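Local coordinates for D-isomer specific 2-hydroxyacid dehydrogenase family protein (Aeromonas salmonicida subsp. salmonicida, PDB 3HG7) that probably acts as an NAD-dependent oxidoreductase of the D-isomer specific 2-hydroxyacid dehydrogenase family, at residues N15-R20 with F285-A290; L68-S73 with Q291-N296; A76-L81 with Y90-V95. The protein carries 1 engineered substitution. One frame throughout, in Å; residues are numbered along the deposited sequence. Where two conformers were deposited one is given.

Contact 1: N15-R20 with F285-A290; sequences NAHYER and FPDDVA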
loop_
_atom_site.group_PDB
_atom_site.type_symbol
_atom_site.label_atom_id
_atom_site.label_comp_id
_atom_site.label_asym_id
_atom_site.label_seq_id
_atom_site.Cartn_x
_atom_site.Cartn_y
_atom_site.Cartn_z
ATOM N N ASN A 15 4.026 19.289 3.984
ATOM C CA ASN A 15 3.805 20.655 3.489
ATOM C C ASN A 15 5.066 21.422 3.082
ATOM O O ASN A 15 5.071 22.111 2.064
ATOM C CB ASN A 15 3.090 21.495 4.551
ATOM C CG ASN A 15 1.573 21.385 4.478
ATOM O OD1 ASN A 15 1.023 20.791 3.555
ATOM N ND2 ASN A 15 0.886 21.965 5.467
ATOM N N ALA A 16 6.099 21.379 3.921
ATOM C CA ALA A 16 7.287 22.158 3.647
ATOM C C ALA A 16 7.920 21.721 2.310
ATOM O O ALA A 16 8.277 22.567 1.478
ATOM C CB ALA A 16 8.287 22.071 4.823
ATOM N N HIS A 17 7.992 20.407 2.106
ATOM C CA HIS A 17 8.531 19.823 0.884
ATOM C C HIS A 17 7.599 20.167 -0.293
ATOM O O HIS A 17 8.051 20.650 -1.326
ATOM C CB HIS A 17 8.670 18.305 1.050
ATOM C CG HIS A 17 9.658 17.665 0.116
ATOM N ND1 HIS A 17 10.194 16.409 0.338
ATOM C CD2 HIS A 17 10.226 18.119 -1.026
ATOM C CE1 HIS A 17 11.024 16.110 -0.648
ATOM N NE2 HIS A 17 11.065 17.136 -1.487
ATOM N N TYR A 18 6.300 19.945 -0.128
ATOM C CA TYR A 18 5.356 20.298 -1.225
ATOM C C TYR A 18 5.421 21.768 -1.629
ATOM O O TYR A 18 5.348 22.109 -2.833
ATOM C CB TYR A 18 3.910 19.887 -0.878
ATOM C CG TYR A 18 3.733 18.395 -0.981
ATOM C CD1 TYR A 18 4.003 17.729 -2.193
ATOM C CD2 TYR A 18 3.287 17.642 0.106
ATOM C CE1 TYR A 18 3.889 16.338 -2.287
ATOM C CE2 TYR A 18 3.146 16.272 0.016
ATOM C CZ TYR A 18 3.445 15.620 -1.188
ATOM O OH TYR A 18 3.305 14.241 -1.309
ATOM N N GLU A 19 5.496 22.650 -0.634
ATOM C CA GLU A 19 5.524 24.093 -0.919
ATOM C C GLU A 19 6.757 24.474 -1.736
ATOM O O GLU A 19 6.645 25.259 -2.687
ATOM C CB GLU A 19 5.455 24.908 0.378
ATOM C CG GLU A 19 5.483 26.415 0.193
ATOM C CD GLU A 19 5.295 27.161 1.500
ATOM O OE1 GLU A 19 6.089 26.932 2.424
ATOM O OE2 GLU A 19 4.354 27.975 1.591
ATOM N N ARG A 20 7.910 23.927 -1.342
ATOM C CA ARG A 20 9.162 24.143 -2.064
ATOM C C ARG A 20 9.019 23.645 -3.498
ATOM O O ARG A 20 9.324 24.374 -4.430
ATOM C CB ARG A 20 10.337 23.441 -1.372
ATOM C CG ARG A 20 11.621 23.382 -2.194
ATOM C CD ARG A 20 12.838 23.052 -1.340
ATOM N NE ARG A 20 12.750 21.743 -0.710
ATOM C CZ ARG A 20 12.793 20.587 -1.362
ATOM N NH1 ARG A 20 12.894 20.561 -2.684
ATOM N NH2 ARG A 20 12.719 19.453 -0.684
ATOM N N PHE A 285 6.379 9.608 -1.691
ATOM C CA PHE A 285 7.481 10.545 -1.623
ATOM C C PHE A 285 7.099 11.831 -2.324
ATOM O O PHE A 285 6.517 11.767 -3.426
ATOM C CB PHE A 285 8.747 9.919 -2.207
ATOM C CG PHE A 285 9.424 8.978 -1.240
ATOM C CD1 PHE A 285 10.428 9.438 -0.384
ATOM C CD2 PHE A 285 9.002 7.657 -1.122
ATOM C CE1 PHE A 285 11.020 8.565 0.530
ATOM C CE2 PHE A 285 9.600 6.791 -0.193
ATOM C CZ PHE A 285 10.602 7.252 0.612
ATOM N N PRO A 286 7.384 12.999 -1.699
ATOM C CA PRO A 286 6.785 14.225 -2.246
ATOM C C PRO A 286 7.250 14.532 -3.662
ATOM O O PRO A 286 6.448 14.994 -4.465
ATOM C CB PRO A 286 7.242 15.317 -1.272
ATOM C CG PRO A 286 7.425 14.581 0.020
ATOM C CD PRO A 286 7.958 13.216 -0.351
ATOM N N ASP A 287 8.515 14.242 -3.980
ATOM C CA ASP A 287 9.014 14.468 -5.339
ATOM C C ASP A 287 8.129 13.763 -6.366
ATOM O O ASP A 287 7.820 14.331 -7.419
ATOM C CB ASP A 287 10.488 14.045 -5.491
ATOM C CG ASP A 287 11.443 14.934 -4.693
ATOM O OD1 ASP A 287 11.564 14.734 -3.466
ATOM O OD2 ASP A 287 12.096 15.820 -5.283
ATOM N N ASP A 288 7.687 12.544 -6.071
ATOM C CA ASP A 288 6.857 11.831 -7.043
ATOM C C ASP A 288 5.396 12.239 -7.015
ATOM O O ASP A 288 4.741 12.285 -8.059
ATOM C CB ASP A 288 6.972 10.335 -6.858
ATOM C CG ASP A 288 8.323 9.807 -7.303
ATOM O OD1 ASP A 288 9.093 10.535 -7.967
ATOM O OD2 ASP A 288 8.610 8.652 -7.004
ATOM N N VAL A 289 4.895 12.535 -5.822
ATOM C CA VAL A 289 3.510 12.988 -5.684
ATOM C C VAL A 289 3.355 14.387 -6.331
ATOM O O VAL A 289 2.354 14.658 -6.978
ATOM C CB VAL A 289 3.049 13.005 -4.200
ATOM C CG1 VAL A 289 1.624 13.585 -4.069
ATOM C CG2 VAL A 289 3.084 11.609 -3.593
ATOM N N ALA A 290 4.349 15.261 -6.175
ATOM C CA ALA A 290 4.256 16.604 -6.755
ATOM C C ALA A 290 4.204 16.543 -8.269
ATOM O O ALA A 290 3.519 17.342 -8.909
ATOM C CB ALA A 290 5.403 17.467 -6.302
#
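Pro286 fits between the side chains of His17 and Tyr18, and its CB lies over a face of each ring. That carbon is 3.7 Å from the centroid of the His17 imidazole and 4.0 Å from the centroid of the Tyr18 ring, a CH-pi contact in both cases and in both shifted toward the rim. The pyrrolidine crosses each side chain at about a right angle. Its CG also touches the imidazole, 3.3 Å from His17 ND1.

Tyr18 reaches farther. Its CG is anti to the carbonyl carbon (chi1 -74°). The ring runs past Pro286, and OH is 3.2 Å from Val289 CB, which lies close to the plane of the ring. The small Ala290 lets the near rim of the tyrosine approach, with CD1 4.3 Å from Ala290 CB.

His17 takes the other course, its CG anti to the backbone N. NE2, at the far end of the imidazole, is 3.2 Å from Asp287 OD1, the carboxylate standing steeply to the ring. A proline suits this place because a first-turn residue need not donate a backbone N-H; Phe285 precedes it as N-cap and its O accepts the N-H of Val289.

This is the docking of the last long helix of the chain onto the first one in the chain, as in family members whose C-terminal segment returns to the N-terminal domain. The two short axes approach to 9.8 Å and cross at -50°.

Beyond the first shell, Leu21, one turn along from His17, touches Pro286, Asp287 and Ala290. Met52 of strand 50-53 meets both Tyr18 and Val289. Asn15 OD1 bonds Ser12 N, and Glu19 forms a salt bridge with Arg34.

Contact 2: L68-S73 with Q291-N296; sequences LSWFQS and QIFVRN
The six-membered ring of Trp70 and the ring of Phe293 lie nearly parallel, their planes 10° apart, but are slid so far that they scarcely overlap and their centroids are 5.0 Å apart. Contact falls at the rims, where Trp70 CH2 comes within 3.6 Å of Phe293 CE1. At the edge of the indole, in its plane, sits the backbone O of Phe293, and Asn296 CB approaches CZ2 of Trp70 obliquely at 3.4 Å. The edge of the Phe293 ring is met by Gln72 CB, 4.0 Å from CD1.

Next to these rings lies a buried amide pair. Asn296 ND2 donates to Gln72 OE1 over 3.2 Å with an angle of 159° at the hydrogen, and the two amides are nearly coplanar. The bend at chi2 of Gln72 (66°) turns CD aside, and NE2 beyond it bonds Ser73 O at 2.9 Å. Thr93 OG1 bonds both Gln72 OE1 and Trp70 NE1, Asn94 O accepts from Gln72 NE2, and Asp307 N bonds Asn296 OD1. The glutamine amide is thus gripped from several directions and its flip is fixed; glutamine suits the place because it offers donor and acceptor together.

Helix 286-301 covers one side of the five-stranded parallel sheet of this flavodoxin-like domain, strand order 2-1-3-4-5, running nearly antiparallel to strand 70-73. That strand lies between strands 50-53 and 91-93, with Ile50 touching both Trp70 and Phe293, while Phe71 faces the other side, toward helix 55-58.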
loop_
_atom_site.group_PDB
_atom_site.type_symbol
_atom_site.label_atom_id
_atom_site.label_comp_id
_atom_site.label_asym_id
_atom_site.label_seq_id
_atom_site.Cartn_x
_atom_site.Cartn_y
_atom_site.Cartn_z
ATOM N N LEU A 68 -14.252 24.079 -3.267
ATOM C CA LEU A 68 -13.385 22.984 -3.707
ATOM C C LEU A 68 -13.884 22.292 -4.981
ATOM O O LEU A 68 -15.043 21.872 -5.033
ATOM C CB LEU A 68 -13.224 21.946 -2.586
ATOM C CG LEU A 68 -12.325 20.742 -2.920
ATOM C CD1 LEU A 68 -10.878 21.191 -3.131
ATOM C CD2 LEU A 68 -12.381 19.713 -1.830
ATOM N N SER A 69 -12.996 22.215 -5.973
ATOM C CA SER A 69 -13.206 21.609 -7.280
ATOM C C SER A 69 -12.424 20.317 -7.465
ATOM O O SER A 69 -12.897 19.359 -8.129
ATOM C CB SER A 69 -12.725 22.607 -8.346
ATOM O OG SER A 69 -13.665 23.665 -8.414
ATOM N N TRP A 70 -11.195 20.318 -6.948
ATOM C CA TRP A 70 -10.280 19.169 -7.087
ATOM C C TRP A 70 -9.375 18.971 -5.848
ATOM O O TRP A 70 -8.684 19.880 -5.382
ATOM C CB TRP A 70 -9.460 19.280 -8.368
ATOM C CG TRP A 70 -8.348 18.302 -8.474
ATOM C CD1 TRP A 70 -8.378 16.959 -8.172
ATOM C CD2 TRP A 70 -7.014 18.593 -8.880
ATOM N NE1 TRP A 70 -7.144 16.417 -8.371
ATOM C CE2 TRP A 70 -6.283 17.401 -8.790
ATOM C CE3 TRP A 70 -6.359 19.765 -9.282
ATOM C CZ2 TRP A 70 -4.911 17.331 -9.095
ATOM C CZ3 TRP A 70 -5.007 19.700 -9.595
ATOM C CH2 TRP A 70 -4.298 18.482 -9.510
ATOM N N PHE A 71 -9.423 17.753 -5.326
ATOM C CA PHE A 71 -8.616 17.328 -4.156
ATOM C C PHE A 71 -7.699 16.217 -4.645
ATOM O O PHE A 71 -8.151 15.152 -5.074
ATOM C CB PHE A 71 -9.585 16.801 -3.097
ATOM C CG PHE A 71 -8.944 16.288 -1.823
ATOM C CD1 PHE A 71 -7.575 16.216 -1.657
ATOM C CD2 PHE A 71 -9.765 15.795 -0.823
ATOM C CE1 PHE A 71 -7.008 15.671 -0.454
ATOM C CE2 PHE A 71 -9.223 15.266 0.358
ATOM C CZ PHE A 71 -7.836 15.202 0.516
ATOM N N GLN A 72 -6.408 16.496 -4.625
ATOM C CA GLN A 72 -5.380 15.490 -4.864
ATOM C C GLN A 72 -4.953 14.924 -3.506
ATOM O O GLN A 72 -4.315 15.644 -2.702
ATOM C CB GLN A 72 -4.163 16.104 -5.538
ATOM C CG GLN A 72 -2.975 15.114 -5.717
ATOM C CD GLN A 72 -3.296 14.001 -6.684
ATOM O OE1 GLN A 72 -3.640 14.248 -7.862
ATOM N NE2 GLN A 72 -3.206 12.754 -6.201
ATOM N N SER A 73 -5.324 13.674 -3.258
ATOM C CA SER A 73 -4.832 12.925 -2.076
ATOM C C SER A 73 -3.348 12.585 -2.232
ATOM O O SER A 73 -2.881 12.300 -3.325
ATOM C CB SER A 73 -5.636 11.641 -1.848
ATOM O OG SER A 73 -5.017 10.826 -0.840
ATOM N N GLN A 291 4.935 15.586 -8.842
ATOM C CA GLN A 291 4.920 15.340 -10.268
ATOM C C GLN A 291 3.519 14.919 -10.720
ATOM O O GLN A 291 3.043 15.394 -11.748
ATOM C CB GLN A 291 5.967 14.255 -10.606
ATOM C CG GLN A 291 6.276 14.076 -12.084
ATOM C CD GLN A 291 7.354 13.002 -12.337
ATOM O OE1 GLN A 291 7.739 12.761 -13.486
ATOM N NE2 GLN A 291 7.841 12.373 -11.272
ATOM N N ILE A 292 2.851 14.064 -9.938
ATOM C CA ILE A 292 1.455 13.661 -10.213
ATOM C C ILE A 292 0.521 14.868 -10.144
ATOM O O ILE A 292 -0.339 15.052 -11.018
ATOM C CB ILE A 292 0.974 12.551 -9.257
ATOM C CG1 ILE A 292 1.689 11.229 -9.592
ATOM C CG2 ILE A 292 -0.532 12.331 -9.343
ATOM C CD1 ILE A 292 1.462 10.128 -8.531
ATOM N N PHE A 293 0.729 15.683 -9.120
ATOM C CA PHE A 293 -0.065 16.899 -8.942
ATOM C C PHE A 293 0.088 17.846 -10.138
ATOM O O PHE A 293 -0.905 18.276 -10.724
ATOM C CB PHE A 293 0.268 17.627 -7.639
ATOM C CG PHE A 293 -0.490 18.941 -7.503
ATOM C CD1 PHE A 293 -1.774 18.964 -6.962
ATOM C CD2 PHE A 293 0.052 20.125 -7.996
ATOM C CE1 PHE A 293 -2.496 20.165 -6.867
ATOM C CE2 PHE A 293 -0.665 21.323 -7.960
ATOM C CZ PHE A 293 -1.945 21.351 -7.379
ATOM N N VAL A 294 1.318 18.161 -10.520
ATOM C CA VAL A 294 1.521 19.117 -11.613
ATOM C C VAL A 294 0.988 18.601 -12.967
ATOM O O VAL A 294 0.416 19.381 -13.727
ATOM C CB VAL A 294 3.010 19.560 -11.687
ATOM C CG1 VAL A 294 3.321 20.303 -12.987
ATOM C CG2 VAL A 294 3.348 20.396 -10.464
ATOM N N ARG A 295 1.134 17.307 -13.257
ATOM C CA ARG A 295 0.580 16.759 -14.512
ATOM C C ARG A 295 -0.954 16.838 -14.483
ATOM O O ARG A 295 -1.579 17.225 -15.461
ATOM C CB ARG A 295 1.081 15.318 -14.810
ATOM C CG ARG A 295 2.563 15.200 -15.181
ATOM C CD ARG A 295 2.948 13.771 -15.668
ATOM N NE ARG A 295 2.170 12.726 -14.995
ATOM C CZ ARG A 295 2.659 11.855 -14.112
ATOM N NH1 ARG A 295 1.850 10.960 -13.550
ATOM N NH2 ARG A 295 3.947 11.878 -13.789
ATOM N N ASN A 296 -1.548 16.489 -13.340
ATOM C CA ASN A 296 -2.993 16.602 -13.163
ATOM C C ASN A 296 -3.469 18.048 -13.191
ATOM O O ASN A 296 -4.550 18.336 -13.696
ATOM C CB ASN A 296 -3.443 15.908 -11.871
ATOM C CG ASN A 296 -3.956 14.477 -12.107
ATOM O OD1 ASN A 296 -4.280 14.076 -13.238
ATOM N ND2 ASN A 296 -4.071 13.722 -11.023
#

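Contact 3: A76-L81 with Y90-V95; sequences AGVDVL and YQLTNV
Asn94 reaches across to Ala76, and its side chain can be followed atom by atom. CB lies 3.6 Å from Ala76 O and 4.0 Å from Val78 CG1. CG takes the crowded position between backbone N and carbonyl carbon (chi1 73°). ND2, at the tip, donates to Ala76 O over 2.9 Å; the bond is almost straight (176°) and lands on a lone pair in the carbonyl plane. Asparagine suits the spot because its short amide delivers an N-H to a carbonyl of the loop.

Farther along, Leu92 is the apolar counterpart. Its CD2 meets Val78 tip to tip, 4.1 Å from Val78 CB, and its CD1 lies 3.7 Å from CD1 of Leu81, which crosses it at about a right angle. Tyr90 OH then gives its proton to a water, 2.6 Å away, that in turn donates to Leu81 O.

In relatives the loop following strand 70-73 lines the substrate pocket. Here Ala76 O, Leu81 O and Tyr90 OH find partners around an apolar patch of Val78, Leu81 and Leu92, which implies that side chains and a water, not a backbone ladder, join the loop to strand 91-93.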
loop_
_atom_site.group_PDB
_atom_site.type_symbol
_atom_site.label_atom_id
_atom_site.label_comp_id
_atom_site.label_asym_id
_atom_site.label_seq_id
_atom_site.Cartn_x
_atom_site.Cartn_y
_atom_site.Cartn_z
ATOM N N ALA A 76 -2.510 6.687 -1.534
ATOM C CA ALA A 76 -3.288 5.815 -2.384
ATOM C C ALA A 76 -4.659 5.545 -1.767
ATOM O O ALA A 76 -5.658 5.505 -2.466
ATOM C CB ALA A 76 -2.523 4.465 -2.586
ATOM N N GLY A 77 -4.707 5.362 -0.453
ATOM C CA GLY A 77 -5.962 4.980 0.199
ATOM C C GLY A 77 -6.818 6.201 0.522
ATOM O O GLY A 77 -6.340 7.127 1.174
ATOM N N VAL A 78 -8.080 6.187 0.107
ATOM C CA VAL A 78 -8.968 7.362 0.280
ATOM C C VAL A 78 -10.288 6.928 0.885
ATOM O O VAL A 78 -11.257 7.674 0.876
ATOM C CB VAL A 78 -9.231 8.149 -1.054
ATOM C CG1 VAL A 78 -7.945 8.822 -1.563
ATOM C CG2 VAL A 78 -9.880 7.241 -2.133
ATOM N N ASP A 79 -10.333 5.702 1.421
ATOM C CA ASP A 79 -11.606 5.178 1.916
ATOM C C ASP A 79 -12.343 6.047 2.899
ATOM O O ASP A 79 -13.569 6.061 2.913
ATOM C CB ASP A 79 -11.456 3.756 2.457
ATOM C CG ASP A 79 -11.325 2.758 1.360
ATOM O OD1 ASP A 79 -10.204 2.623 0.826
ATOM O OD2 ASP A 79 -12.348 2.130 1.011
ATOM N N VAL A 80 -11.621 6.807 3.710
ATOM C CA VAL A 80 -12.287 7.659 4.679
ATOM C C VAL A 80 -13.118 8.767 4.009
ATOM O O VAL A 80 -14.001 9.346 4.633
ATOM C CB VAL A 80 -11.302 8.245 5.720
ATOM C CG1 VAL A 80 -10.590 7.105 6.504
ATOM C CG2 VAL A 80 -10.295 9.205 5.054
ATOM N N LEU A 81 -12.839 9.033 2.733
ATOM C CA LEU A 81 -13.549 10.066 1.964
ATOM C C LEU A 81 -14.764 9.531 1.190
ATOM O O LEU A 81 -15.510 10.309 0.578
ATOM C CB LEU A 81 -12.579 10.795 1.024
ATOM C CG LEU A 81 -11.286 11.346 1.641
ATOM C CD1 LEU A 81 -10.372 11.848 0.544
ATOM C CD2 LEU A 81 -11.601 12.479 2.632
ATOM N N TYR A 90 -16.991 17.410 -5.864
ATOM C CA TYR A 90 -15.641 17.752 -6.292
ATOM C C TYR A 90 -14.961 16.515 -6.914
ATOM O O TYR A 90 -15.452 15.374 -6.784
ATOM C CB TYR A 90 -14.803 18.298 -5.104
ATOM C CG TYR A 90 -14.459 17.240 -4.068
ATOM C CD1 TYR A 90 -15.331 16.946 -3.027
ATOM C CD2 TYR A 90 -13.282 16.495 -4.179
ATOM C CE1 TYR A 90 -15.039 15.950 -2.099
ATOM C CE2 TYR A 90 -12.959 15.506 -3.247
ATOM C CZ TYR A 90 -13.852 15.244 -2.205
ATOM O OH TYR A 90 -13.547 14.255 -1.282
ATOM N N GLN A 91 -13.830 16.727 -7.577
ATOM C CA GLN A 91 -13.075 15.630 -8.158
ATOM C C GLN A 91 -12.029 15.189 -7.158
ATOM O O GLN A 91 -11.193 15.988 -6.748
ATOM C CB GLN A 91 -12.356 16.049 -9.431
ATOM C CG GLN A 91 -13.276 16.556 -10.537
ATOM C CD GLN A 91 -12.640 16.386 -11.889
ATOM O OE1 GLN A 91 -12.498 15.266 -12.381
ATOM N NE2 GLN A 91 -12.203 17.488 -12.474
ATOM N N LEU A 92 -12.068 13.922 -6.786
ATOM C CA LEU A 92 -11.007 13.358 -5.933
ATOM C C LEU A 92 -10.065 12.501 -6.780
ATOM O O LEU A 92 -10.533 11.633 -7.537
ATOM C CB LEU A 92 -11.624 12.501 -4.823
ATOM C CG LEU A 92 -10.661 11.728 -3.905
ATOM C CD1 LEU A 92 -9.756 12.657 -3.049
ATOM C CD2 LEU A 92 -11.547 10.846 -3.049
ATOM N N THR A 93 -8.752 12.739 -6.662
ATOM C CA THR A 93 -7.751 11.825 -7.233
ATOM C C THR A 93 -6.825 11.281 -6.156
ATOM O O THR A 93 -6.552 11.945 -5.159
ATOM C CB THR A 93 -6.892 12.503 -8.305
ATOM O OG1 THR A 93 -6.295 13.656 -7.732
ATOM C CG2 THR A 93 -7.746 12.928 -9.524
ATOM N N ASN A 94 -6.333 10.069 -6.355
ATOM C CA ASN A 94 -5.373 9.532 -5.412
ATOM C C ASN A 94 -4.028 9.437 -6.089
ATOM O O ASN A 94 -3.849 10.008 -7.176
ATOM C CB ASN A 94 -5.866 8.201 -4.864
ATOM C CG ASN A 94 -5.780 7.081 -5.883
ATOM O OD1 ASN A 94 -5.822 7.318 -7.097
ATOM N ND2 ASN A 94 -5.672 5.843 -5.395
ATOM N N VAL A 95 -3.094 8.708 -5.463
ATOM C CA VAL A 95 -1.752 8.518 -5.970
ATOM C C VAL A 95 -1.653 7.062 -6.447
ATOM O O VAL A 95 -1.954 6.130 -5.688
ATOM C CB VAL A 95 -0.662 8.850 -4.835
ATOM C CG1 VAL A 95 0.709 8.404 -5.280
ATOM C CG2 VAL A 95 -0.633 10.332 -4.566
HETATM O O HOH W 1 -15.536 13.178 0.086
#

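In the fold
All three contacts belong to the domain built on the five-stranded parallel sheet. Contacts 1 and 2 share helix 286-301, using successive turns, and their centres are 12 Å apart. Contacts 2 and 3 meet in the sheet itself, centres 11 Å apart: Ser69 O lies 2.8 Å from Gln91 N, and Trp70 CD1 lies 3.3 Å from Gln91 O. Contacts 1 and 3 are about 18 Å apart, yet Val289 CG1 packs 4.0 Å from Val95 CG2. Asp79 of contact 3 forms a salt bridge with Arg231 of the NAD-binding domain; substrate and NAD would be expected in the cleft between domains, as in relatives. A glycerol, probably from crystallisation, lies about 4 Å from the Ala76 side chain.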